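Local coordinates for VapB family protein (Caulobacter crescentus, PDB 5K8J), which probably neutralises the PIN-domain ribonuclease toxin VapC as its cognate antitoxin and binds DNA, as VapB proteins do, at residues A60-N63 with Q64-R67. Sequence-based numbering, arbitrary orientation.
Sequences ATLN and QMPR
Selenomethionine Met65 folds back along Thr61: its CG comes within 3.3 Å of Thr61 O, and its SE lies 4.1 Å from Thr61 CG2, the two side chains running alongside each other in the same direction. The same SE is at longer range from a second methyl, Leu62 CD2, at 4.4 Å. The Gln64 side chain, extended beyond CG, runs past the carbonyl of Ala60, with CG 3.4 Å and CD 3.5 Å from Ala60 O. In the backbone, Gln64 N donates to Ala60 O (3.1 Å, N-H...O angle 138°), an i to i+4 helical bond, and weakly to Thr61 O. Met65 N then bonds to Leu62 O at 3.1 Å, an i to i+3 link whose donor stands 65° out of the carbonyl plane. Further out, the Thr61 rotamer turns OG1 back to bond Asp57 O one turn earlier and leaves CG2 to meet Met65 SE. NH1 of Arg58 of the VapC chain bonds to both Leu62 O and Pro66 O, bridging the last helical turn and the loop after it, while Pro66 and Arg67 pack on Leu54 and Pro18 of that chain. The shift from i+4 to i+3 bonding, with Met65 extended (psi 152°), is commonly seen where a helix runs out into loop.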
ATOM      1  N   ALA A  60      -4.340  32.896 -22.112  1.00 29.77           N
ATOM      2  CA  ALA A  60      -4.719  33.740 -23.246  1.00 35.10           C
ATOM      3  C   ALA A  60      -6.128  33.423 -23.715  1.00 33.26           C
ATOM      4  O   ALA A  60      -6.892  34.330 -24.074  1.00 34.25           O
ATOM      5  CB  ALA A  60      -3.735  33.560 -24.393  1.00 33.03           C
ATOM      6  N   THR A  61      -6.486  32.138 -23.736  1.00 29.34           N
ATOM      7  CA  THR A  61      -7.837  31.748 -24.120  1.00 28.67           C
ATOM      8  C   THR A  61      -8.860  32.330 -23.157  1.00 34.07           C
ATOM      9  O   THR A  61      -9.866  32.913 -23.579  1.00 29.72           O
ATOM     10  CB  THR A  61      -7.943  30.225 -24.167  1.00 33.33           C
ATOM     11  OG1 THR A  61      -7.085  29.736 -25.207  1.00 34.42           O
ATOM     12  CG2 THR A  61      -9.388  29.777 -24.440  1.00 30.20           C
ATOM     13  N   LEU A  62      -8.621  32.174 -21.851  1.00 28.02           N
ATOM     14  CA  LEU A  62      -9.521  32.755 -20.856  1.00 24.92           C
ATOM     15  C   LEU A  62      -9.641  34.271 -21.022  1.00 32.31           C
ATOM     16  O   LEU A  62     -10.732  34.830 -20.868  1.00 31.78           O
ATOM     17  CB  LEU A  62      -9.031  32.405 -19.456  1.00 25.35           C
ATOM     18  CG  LEU A  62      -9.167  30.925 -19.079  1.00 21.43           C
ATOM     19  CD1 LEU A  62      -8.467  30.627 -17.778  1.00 21.24           C
ATOM     20  CD2 LEU A  62     -10.633  30.504 -18.997  1.00 24.05           C
ATOM     21  N   ASN A  63      -8.532  34.960 -21.295  1.00 31.61           N
ATOM     22  CA  ASN A  63      -8.591  36.418 -21.411  1.00 33.00           C
ATOM     23  C   ASN A  63      -9.305  36.884 -22.670  1.00 33.88           C
ATOM     24  O   ASN A  63      -9.773  38.027 -22.713  1.00 35.46           O
ATOM     25  CB  ASN A  63      -7.189  37.002 -21.350  1.00 39.33           C
ATOM     26  CG  ASN A  63      -6.605  36.951 -19.942  1.00 50.79           C
ATOM     27  OD1 ASN A  63      -7.341  36.833 -18.966  1.00 51.29           O
ATOM     28  ND2 ASN A  63      -5.289  37.054 -19.835  1.00 61.24           N
ATOM     29  N   GLN A  64      -9.401  36.043 -23.698  1.00 35.80           N
ATOM     30  CA  GLN A  64     -10.186  36.395 -24.876  1.00 40.09           C
ATOM     31  C   GLN A  64     -11.679  36.193 -24.653  1.00 36.87           C
ATOM     32  O   GLN A  64     -12.481  36.605 -25.491  1.00 43.20           O
ATOM     33  CB  GLN A  64      -9.745  35.559 -26.076  1.00 49.12           C
ATOM     34  CG  GLN A  64      -8.374  35.915 -26.632  1.00 63.83           C
ATOM     35  CD  GLN A  64      -7.774  34.784 -27.461  1.00 73.14           C
ATOM     36  OE1 GLN A  64      -8.269  33.653 -27.440  1.00 75.40           O
ATOM     37  NE2 GLN A  64      -6.707  35.085 -28.197  1.00 73.05           N
HETATM   38  N   MSE A  65     -12.063  35.558 -23.555  1.00 33.47           N
HETATM   39  CA  MSE A  65     -13.456  35.266 -23.277  1.00 26.60           C
HETATM   40  C   MSE A  65     -14.007  36.260 -22.270  1.00 30.97           C
HETATM   41  O   MSE A  65     -13.251  36.769 -21.442  1.00 30.06           O
HETATM   42  CB  MSE A  65     -13.588  33.856 -22.721  1.00 28.85           C
HETATM   43  CG  MSE A  65     -13.171  32.793 -23.695  1.00 30.28           C
HETATM   44 SE   MSE A  65     -12.916  31.106 -22.763  0.88 34.67          SE
HETATM   45  CE  MSE A  65     -14.739  30.626 -22.487  1.00 25.80           C
ATOM     46  N   PRO A  66     -15.311  36.523 -22.318  1.00 30.57           N
ATOM     47  CA  PRO A  66     -15.932  37.323 -21.258  1.00 31.09           C
ATOM     48  C   PRO A  66     -15.812  36.593 -19.933  1.00 32.84           C
ATOM     49  O   PRO A  66     -15.655  35.378 -19.893  1.00 29.75           O
ATOM     50  CB  PRO A  66     -17.394  37.436 -21.696  1.00 34.81           C
ATOM     51  CG  PRO A  66     -17.414  37.027 -23.134  1.00 35.28           C
ATOM     52  CD  PRO A  66     -16.300  36.065 -23.306  1.00 36.05           C
ATOM     53  N   ARG A  67     -15.920  37.338 -18.845  1.00 30.22           N
ATOM     54  CA  ARG A  67     -15.908  36.716 -17.534  1.00 29.05           C
ATOM     55  C   ARG A  67     -17.219  36.940 -16.795  1.00 24.49           C
ATOM     56  O   ARG A  67     -17.978  37.871 -17.101  1.00 26.13           O
ATOM     57  CB  ARG A  67     -14.744  37.246 -16.693  1.00 36.44           C
ATOM     58  CG  ARG A  67     -14.910  38.647 -16.233  1.00 40.57           C
ATOM     59  CD  ARG A  67     -13.624  39.148 -15.590  1.00 52.73           C
ATOM     60  NE  ARG A  67     -13.613  40.602 -15.496  1.00 67.54           N
ATOM     61  CZ  ARG A  67     -12.688  41.307 -14.854  1.00 74.49           C
ATOM     62  NH1 ARG A  67     -11.691  40.690 -14.232  1.00 79.40           N
ATOM     63  NH2 ARG A  67     -12.763  42.634 -14.831  1.00 66.49           N
TER